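Local coordinates for protein peptidase, M20/M25/M40 family (Staphylococcus aureus, PDB 4EWT) that probably hydrolyses amide bonds of N-acylated amino acids or related substrates, as a manganese-bound amidohydrolase of the M20 metallopeptidase family, at residues 23-29 and 98-102; 82-88 and 362-367. All blocks are in the same frame, centred on the assembly; numbering follows the deposited sequence.

Contact 1: 23-29 and 98-102; sequences LHQHPEL and GVMHA
Beside the dinuclear manganese centre of this M20-family catalytic domain, the helix carrying Leu23 and His24 and the extended residues 27-29 pack on the loop leading to the metal ligand Cys103. Pro27 CA lies 5.7 Å from Met100 CA and His24 CA 5.9 Å from His101 CA. No direct hydrogen bond joins the segments; apolar contacts and waters do. Val99, extended, points toward the other segment: its CG2 meets Pro27 CB and its CB Leu29 CD1, both at 3.6 Å. Met100, also extended, directs its CA-CB bond away (chi1 to chi3 all t), while its CA sits 4.0 Å from Pro27 CG. His101, chi1 m, centres an inverse gamma turn (phi/psi -76/77) and puts CD2 3.3 Å from Leu23 O and 3.5 Å from Pro27 CB. His24, chi1 t, hydrogen-bonds Glu86 OE2 through NE2 and Asp106 OD2 through ND1. One water accepts a hydrogen bond from His101 N (3.0 Å) and donates to His24 O (2.7 Å); another lies 3.1 Å from His101 NE2 and 2.9 Å from Leu23 O.

Contact 2: 82-88 and 362-367; sequences LPITEDT and HHPKFN. With MN (manganese (II) ion), chain E.
Neither segment is regular helix or strand: 82-88 is mostly extended, with an inverse gamma turn centred on Pro83, whereas His363 to Phe366 form a type I beta turn closed by Phe366 N to His363 O (3.0 Å). His362, just before the turn, has positive phi (74/-7). The pair borders the M20 metal site through His362 and otherwise runs out to the surface. Glu86 and Pro364 are in register (CA-CA 4.9 Å), as are Thr88 and Lys365 (5.1 Å). One hydrogen bond crosses, Asp87 N to Pro364 O (3.0 Å, 145°). Ile84, chi1 m and chi2 t, brings CD1 to 3.1 Å from His362 O and CG2 to 4.2 Å from Pro364 CG. Leu82, also m and t, places CD1 over one face of the His362 imidazole as a CH-pi contact, 3.5 Å from the ring centroid and 5° off the normal. Cys103 and Glu139 complete the protein ligands of the manganese, which lies 2.5 Å from His362 NE2 and 2.4 Å from a water.

In the fold
From the N terminus, helix 13-25 runs into 23-29, whose partner 98-102 arrives only after helix 34-43 and strands 50-52, 60-65 and 72-78; contact 1 closes that loop. Residues 82-88 lie in the same connection, before 98-102, but their partner 362-367 comes much later, between strand 344-350 and helix 372-386, so contact 2 spans 273 residues. The two closures therefore cross. They also touch: His24 NE2 hydrogen-bonds to Glu86 OE2 (2.7 Å), and His362 N to Ala102 O (2.8 Å). Thus helix 13-25, the connection and the late loop are tied together beside the manganese site, which the late loop reaches through His362, and there His198 of the second subunit packs against His362.

Contact 1: 23-29 and 98-102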
ATOM      1  N   LEU A  23      23.694  44.335   9.376  1.00 47.07           N
ATOM      2  CA  LEU A  23      23.952  42.944   9.000  1.00 45.98           C
ATOM      3  C   LEU A  23      22.775  42.317   8.253  1.00 46.55           C
ATOM      4  O   LEU A  23      22.972  41.497   7.354  1.00 47.01           O
ATOM      5  CB  LEU A  23      24.291  42.099  10.225  1.00 42.99           C
ATOM      6  CG  LEU A  23      25.612  42.361  10.942  1.00 42.43           C
ATOM      7  CD1 LEU A  23      25.598  41.653  12.287  1.00 39.84           C
ATOM      8  CD2 LEU A  23      26.796  41.912  10.098  1.00 43.37           C
ATOM      9  N   HIS A  24      21.562  42.706   8.642  1.00 46.78           N
ATOM     10  CA  HIS A  24      20.339  42.271   7.983  1.00 48.07           C
ATOM     11  C   HIS A  24      20.322  42.719   6.517  1.00 51.17           C
ATOM     12  O   HIS A  24      19.844  41.988   5.638  1.00 51.87           O
ATOM     13  CB  HIS A  24      19.114  42.823   8.720  1.00 48.70           C
ATOM     14  CG  HIS A  24      17.834  42.144   8.348  1.00 49.90           C
ATOM     15  ND1 HIS A  24      17.413  40.975   8.945  1.00 48.65           N
ATOM     16  CD2 HIS A  24      16.887  42.464   7.435  1.00 53.42           C
ATOM     17  CE1 HIS A  24      16.262  40.602   8.412  1.00 50.60           C
ATOM     18  NE2 HIS A  24      15.919  41.491   7.497  1.00 52.93           N
ATOM     19  N   GLN A  25      20.854  43.918   6.279  1.00 52.96           N
ATOM     20  CA  GLN A  25      20.948  44.533   4.955  1.00 56.77           C
ATOM     21  C   GLN A  25      21.976  43.876   4.039  1.00 57.10           C
ATOM     22  O   GLN A  25      21.840  43.927   2.807  1.00 59.74           O
ATOM     23  CB  GLN A  25      21.289  46.031   5.084  1.00 58.94           C
ATOM     24  CG  GLN A  25      20.164  46.963   4.659  1.00 63.50           C
ATOM     25  CD  GLN A  25      20.542  48.439   4.687  1.00 67.66           C
ATOM     26  OE1 GLN A  25      21.720  48.805   4.705  1.00 67.98           O
ATOM     27  NE2 GLN A  25      19.530  49.294   4.689  1.00 71.22           N
ATOM     28  N   HIS A  26      23.011  43.286   4.638  1.00 54.36           N
ATOM     29  CA  HIS A  26      24.110  42.700   3.871  1.00 55.52           C
ATOM     30  C   HIS A  26      24.291  41.211   4.161  1.00 52.77           C
ATOM     31  O   HIS A  26      25.392  40.788   4.528  1.00 51.70           O
ATOM     32  CB  HIS A  26      25.425  43.450   4.136  1.00 56.20           C
ATOM     33  CG  HIS A  26      25.505  44.799   3.490  1.00 60.63           C
ATOM     34  ND1 HIS A  26      25.438  45.974   4.208  1.00 61.98           N
ATOM     35  CD2 HIS A  26      25.659  45.158   2.192  1.00 65.35           C
ATOM     36  CE1 HIS A  26      25.548  47.001   3.382  1.00 65.88           C
ATOM     37  NE2 HIS A  26      25.682  46.533   2.152  1.00 68.56           N
ATOM     38  N   PRO A  27      23.221  40.405   3.983  1.00 52.10           N
ATOM     39  CA  PRO A  27      23.339  38.980   4.301  1.00 49.76           C
ATOM     40  C   PRO A  27      24.161  38.232   3.259  1.00 51.55           C
ATOM     41  O   PRO A  27      24.159  38.601   2.077  1.00 54.99           O
ATOM     42  CB  PRO A  27      21.889  38.500   4.279  1.00 48.98           C
ATOM     43  CG  PRO A  27      21.238  39.365   3.253  1.00 52.50           C
ATOM     44  CD  PRO A  27      21.910  40.717   3.373  1.00 53.92           C
ATOM     45  N   GLU A  28      24.870  37.200   3.700  1.00 49.80           N
ATOM     46  CA  GLU A  28      25.622  36.350   2.787  1.00 51.71           C
ATOM     47  C   GLU A  28      25.360  34.881   3.047  1.00 49.80           C
ATOM     48  O   GLU A  28      25.174  34.466   4.192  1.00 46.54           O
ATOM     49  CB  GLU A  28      27.112  36.624   2.893  1.00 52.57           C
ATOM     50  CG  GLU A  28      27.546  37.919   2.237  1.00 56.56           C
ATOM     51  CD  GLU A  28      28.918  38.347   2.681  1.00 57.65           C
ATOM     52  OE1 GLU A  28      29.245  38.147   3.874  1.00 55.78           O
ATOM     53  OE2 GLU A  28      29.668  38.879   1.842  1.00 61.52           O
ATOM     54  N   LEU A  29      25.370  34.109   1.967  1.00 51.78           N
ATOM     55  CA  LEU A  29      25.134  32.666   2.003  1.00 50.91           C
ATOM     56  C   LEU A  29      26.215  31.899   2.758  1.00 49.51           C
ATOM     57  O   LEU A  29      27.349  32.372   2.889  1.00 49.88           O
ATOM     58  CB  LEU A  29      25.042  32.135   0.565  1.00 53.63           C
ATOM     59  CG  LEU A  29      23.683  31.922  -0.105  1.00 54.58           C
ATOM     60  CD1 LEU A  29      22.525  32.575   0.623  1.00 52.10           C
ATOM     61  CD2 LEU A  29      23.749  32.387  -1.552  1.00 59.56           C
ATOM     62  N   GLY A  98      17.921  37.771  -3.405  1.00 68.62           N
ATOM     63  CA  GLY A  98      17.749  36.329  -3.253  1.00 65.97           C
ATOM     64  C   GLY A  98      18.321  35.746  -1.974  1.00 61.33           C
ATOM     65  O   GLY A  98      18.161  34.556  -1.712  1.00 59.21           O
ATOM     66  N   VAL A  99      19.005  36.566  -1.184  1.00 59.79           N
ATOM     67  CA  VAL A  99      19.468  36.123   0.133  1.00 55.71           C
ATOM     68  C   VAL A  99      18.947  37.025   1.258  1.00 54.04           C
ATOM     69  O   VAL A  99      18.760  38.226   1.057  1.00 55.79           O
ATOM     70  CB  VAL A  99      21.018  35.807   0.182  1.00 55.13           C
ATOM     71  CG1 VAL A  99      21.761  36.458  -0.956  1.00 58.62           C
ATOM     72  CG2 VAL A  99      21.653  36.150   1.536  1.00 52.07           C
ATOM     73  N   MET A 100      18.686  36.405   2.413  1.00 50.55           N
ATOM     74  CA  MET A 100      18.026  37.030   3.565  1.00 48.96           C
ATOM     75  C   MET A 100      18.435  36.371   4.888  1.00 45.32           C
ATOM     76  O   MET A 100      18.536  35.137   4.967  1.00 43.59           O
ATOM     77  CB  MET A 100      16.505  36.901   3.410  1.00 50.10           C
ATOM     78  CG  MET A 100      15.695  37.343   4.623  1.00 49.03           C
ATOM     79  SD  MET A 100      13.952  36.886   4.519  1.00 50.12           S
ATOM     80  CE  MET A 100      13.364  37.644   6.033  1.00 49.01           C
ATOM     81  N   HIS A 101      18.644  37.184   5.927  1.00 44.19           N
ATOM     82  CA  HIS A 101      18.796  36.660   7.290  1.00 41.60           C
ATOM     83  C   HIS A 101      17.438  36.242   7.863  1.00 41.25           C
ATOM     84  O   HIS A 101      16.851  36.961   8.685  1.00 41.53           O
ATOM     85  CB  HIS A 101      19.484  37.664   8.216  1.00 40.93           C
ATOM     86  CG  HIS A 101      20.977  37.573   8.204  1.00 40.72           C
ATOM     87  ND1 HIS A 101      21.661  36.472   8.678  1.00 38.46           N
ATOM     88  CD2 HIS A 101      21.919  38.452   7.785  1.00 41.42           C
ATOM     89  CE1 HIS A 101      22.960  36.674   8.545  1.00 38.90           C
ATOM     90  NE2 HIS A 101      23.142  37.867   8.003  1.00 41.33           N
ATOM     91  N   ALA A 102      16.961  35.075   7.418  1.00 40.64           N
ATOM     92  CA  ALA A 102      15.638  34.572   7.764  1.00 40.77           C
ATOM     93  C   ALA A 102      15.607  33.680   9.014  1.00 38.59           C
ATOM     94  O   ALA A 102      14.592  33.025   9.273  1.00 38.68           O
ATOM     95  CB  ALA A 102      15.025  33.828   6.556  1.00 42.12           C
TER
HETATM   96  O   HOH W   1      25.377  39.898   7.564  1.00 19.73           O
HETATM   97  O   HOH W   2      17.940  40.063   5.505  1.00 13.21           O
HETATM   98  O   HOH W   3      16.764  38.600  10.974  1.00 19.03           O

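Contact 2: 82-88 and 362-367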
ATOM      1  N   LEU A  82      20.443  32.875   4.402  1.00 44.46           N
ATOM      2  CA  LEU A  82      19.780  31.831   3.604  1.00 45.65           C
ATOM      3  C   LEU A  82      19.422  32.290   2.180  1.00 49.07           C
ATOM      4  O   LEU A  82      19.278  33.492   1.944  1.00 51.06           O
ATOM      5  CB  LEU A  82      18.510  31.370   4.322  1.00 44.26           C
ATOM      6  CG  LEU A  82      18.667  30.541   5.594  1.00 41.68           C
ATOM      7  CD1 LEU A  82      17.473  30.765   6.509  1.00 41.57           C
ATOM      8  CD2 LEU A  82      18.826  29.070   5.249  1.00 41.43           C
ATOM      9  N   PRO A  83      19.276  31.334   1.229  1.00 50.30           N
ATOM     10  CA  PRO A  83      18.859  31.662  -0.145  1.00 53.82           C
ATOM     11  C   PRO A  83      17.350  31.940  -0.253  1.00 54.67           C
ATOM     12  O   PRO A  83      16.602  31.131  -0.807  1.00 55.26           O
ATOM     13  CB  PRO A  83      19.236  30.399  -0.934  1.00 54.65           C
ATOM     14  CG  PRO A  83      19.123  29.290   0.066  1.00 51.27           C
ATOM     15  CD  PRO A  83      19.591  29.895   1.373  1.00 48.85           C
ATOM     16  N   ILE A  84      16.925  33.086   0.276  1.00 54.87           N
ATOM     17  CA  ILE A  84      15.509  33.446   0.370  1.00 55.73           C
ATOM     18  C   ILE A  84      15.307  34.910  -0.026  1.00 58.78           C
ATOM     19  O   ILE A  84      16.039  35.792   0.434  1.00 58.34           O
ATOM     20  CB  ILE A  84      14.970  33.199   1.814  1.00 52.73           C
ATOM     21  CG1 ILE A  84      14.900  31.693   2.117  1.00 50.44           C
ATOM     22  CG2 ILE A  84      13.605  33.851   2.024  1.00 54.13           C
ATOM     23  CD1 ILE A  84      15.018  31.354   3.575  1.00 46.52           C
ATOM     24  N   THR A  85      14.284  35.171  -0.811  1.00 61.71           N
ATOM     25  CA  THR A  85      13.970  36.500  -1.242  1.00 65.06           C
ATOM     26  C   THR A  85      13.152  37.208  -0.200  1.00 64.50           C
ATOM     27  O   THR A  85      12.051  36.805   0.072  1.00 64.65           O
ATOM     28  CB  THR A  85      13.197  36.430  -2.540  1.00 68.87           C
ATOM     29  OG1 THR A  85      14.095  36.045  -3.572  1.00 69.83           O
ATOM     30  CG2 THR A  85      12.620  37.747  -2.862  1.00 72.85           C
ATOM     31  N   GLU A  86      13.700  38.277   0.384  1.00 64.41           N
ATOM     32  CA  GLU A  86      13.074  38.951   1.529  1.00 63.47           C
ATOM     33  C   GLU A  86      11.815  39.719   1.129  1.00 67.20           C
ATOM     34  O   GLU A  86      11.792  40.418   0.113  1.00 70.47           O
ATOM     35  CB  GLU A  86      14.068  39.858   2.263  1.00 62.44           C
ATOM     36  CG  GLU A  86      13.477  40.567   3.496  1.00 61.61           C
ATOM     37  CD  GLU A  86      14.519  41.114   4.466  1.00 58.55           C
ATOM     38  OE1 GLU A  86      15.737  40.987   4.203  1.00 57.52           O
ATOM     39  OE2 GLU A  86      14.110  41.678   5.505  1.00 56.72           O
ATOM     40  N   ASP A  87      10.809  39.647   1.974  1.00 66.76           N
ATOM     41  CA  ASP A  87       9.516  40.187   1.696  1.00 70.45           C
ATOM     42  C   ASP A  87       8.881  41.036   2.733  1.00 70.92           C
ATOM     43  O   ASP A  87       7.734  41.403   2.670  1.00 74.37           O
ATOM     44  CB  ASP A  87       8.647  39.109   1.128  1.00 71.24           C
ATOM     45  CG  ASP A  87       7.858  39.577  -0.024  1.00 76.26           C
ATOM     46  OD1 ASP A  87       8.478  40.076  -0.987  1.00 79.70           O
ATOM     47  OD2 ASP A  87       6.631  39.455   0.046  1.00 79.10           O
ATOM     48  N   THR A  88       9.593  41.094   3.832  1.00 67.18           N
ATOM     49  CA  THR A  88       9.534  42.169   4.743  1.00 67.28           C
ATOM     50  C   THR A  88       9.647  43.246   3.676  1.00 71.01           C
ATOM     51  O   THR A  88      10.286  43.025   2.662  1.00 71.59           O
ATOM     52  CB  THR A  88      10.787  42.093   5.641  1.00 63.53           C
ATOM     53  OG1 THR A  88      11.035  40.722   5.975  1.00 59.55           O
ATOM     54  CG2 THR A  88      10.532  42.763   6.865  1.00 62.35           C
ATOM     55  N   HIS A 362      12.958  30.918   8.304  1.00 49.68           N
ATOM     56  CA  HIS A 362      13.150  30.610   6.875  1.00 51.57           C
ATOM     57  C   HIS A 362      12.045  31.130   5.935  1.00 55.11           C
ATOM     58  O   HIS A 362      12.182  31.048   4.719  1.00 57.70           O
ATOM     59  CB  HIS A 362      13.294  29.099   6.637  1.00 49.90           C
ATOM     60  CG  HIS A 362      14.569  28.523   7.166  1.00 47.21           C
ATOM     61  ND1 HIS A 362      15.365  27.679   6.426  1.00 47.33           N
ATOM     62  CD2 HIS A 362      15.190  28.670   8.363  1.00 45.02           C
ATOM     63  CE1 HIS A 362      16.414  27.319   7.145  1.00 44.95           C
ATOM     64  NE2 HIS A 362      16.333  27.911   8.322  1.00 43.54           N
ATOM     65  N   HIS A 363      10.964  31.662   6.498  1.00 55.98           N
ATOM     66  CA  HIS A 363       9.880  32.278   5.713  1.00 59.77           C
ATOM     67  C   HIS A 363      10.299  33.675   5.209  1.00 62.04           C
ATOM     68  O   HIS A 363      10.972  34.407   5.934  1.00 60.66           O
ATOM     69  CB  HIS A 363       8.622  32.362   6.587  1.00 60.33           C
ATOM     70  CG  HIS A 363       7.375  32.742   5.849  1.00 65.35           C
ATOM     71  ND1 HIS A 363       6.420  31.821   5.475  1.00 66.91           N
ATOM     72  CD2 HIS A 363       6.915  33.948   5.441  1.00 69.25           C
ATOM     73  CE1 HIS A 363       5.430  32.442   4.856  1.00 71.58           C
ATOM     74  NE2 HIS A 363       5.706  33.733   4.825  1.00 73.27           N
ATOM     75  N   PRO A 364       9.919  34.044   3.962  1.00 65.77           N
ATOM     76  CA  PRO A 364      10.232  35.373   3.407  1.00 68.72           C
ATOM     77  C   PRO A 364       9.764  36.563   4.251  1.00 69.51           C
ATOM     78  O   PRO A 364      10.306  37.666   4.107  1.00 70.94           O
ATOM     79  CB  PRO A 364       9.487  35.377   2.065  1.00 73.47           C
ATOM     80  CG  PRO A 364       9.448  33.954   1.662  1.00 71.99           C
ATOM     81  CD  PRO A 364       9.323  33.161   2.938  1.00 67.65           C
ATOM     82  N   LYS A 365       8.772  36.346   5.113  1.00 68.90           N
ATOM     83  CA  LYS A 365       8.224  37.416   5.950  1.00 70.54           C
ATOM     84  C   LYS A 365       8.716  37.366   7.405  1.00 66.56           C
ATOM     85  O   LYS A 365       8.275  38.166   8.239  1.00 67.79           O
ATOM     86  CB  LYS A 365       6.685  37.449   5.881  1.00 74.34           C
ATOM     87  CG  LYS A 365       5.970  36.554   6.893  1.00 72.18           C
ATOM     88  CD  LYS A 365       4.685  37.193   7.404  1.00 75.98           C
ATOM     89  CE  LYS A 365       3.503  36.859   6.523  1.00 79.10           C
ATOM     90  NZ  LYS A 365       2.265  37.444   7.088  1.00 83.17           N
ATOM     91  N   PHE A 366       9.639  36.442   7.686  1.00 62.16           N
ATOM     92  CA  PHE A 366      10.256  36.276   9.008  1.00 58.22           C
ATOM     93  C   PHE A 366      10.627  37.612   9.648  1.00 58.86           C
ATOM     94  O   PHE A 366      11.292  38.442   9.019  1.00 60.27           O
ATOM     95  CB  PHE A 366      11.501  35.384   8.883  1.00 54.66           C
ATOM     96  CG  PHE A 366      12.316  35.270  10.145  1.00 51.54           C
ATOM     97  CD1 PHE A 366      11.997  34.323  11.112  1.00 49.08           C
ATOM     98  CD2 PHE A 366      13.420  36.094  10.354  1.00 50.83           C
ATOM     99  CE1 PHE A 366      12.754  34.206  12.276  1.00 46.53           C
ATOM    100  CE2 PHE A 366      14.182  35.984  11.515  1.00 48.38           C
ATOM    101  CZ  PHE A 366      13.846  35.034  12.476  1.00 46.04           C
ATOM    102  N   ASN A 367      10.188  37.811  10.890  1.00 58.18           N
ATOM    103  CA  ASN A 367      10.531  39.010  11.665  1.00 58.89           C
ATOM    104  C   ASN A 367      10.508  38.743  13.166  1.00 56.59           C
ATOM    105  O   ASN A 367       9.721  37.926  13.655  1.00 56.03           O
ATOM    106  CB  ASN A 367       9.602  40.183  11.323  1.00 63.67           C
ATOM    107  CG  ASN A 367      10.230  41.551  11.615  1.00 65.55           C
ATOM    108  OD1 ASN A 367      11.194  41.679  12.378  1.00 62.65           O
ATOM    109  ND2 ASN A 367       9.673  42.586  10.998  1.00 71.04           N
TER
HETATM  110 MN    MN E 401      17.901  28.335  10.230  1.00 55.48          MN
HETATM  111  O   HOH W   4      19.589  27.425  11.725  1.00 31.85           O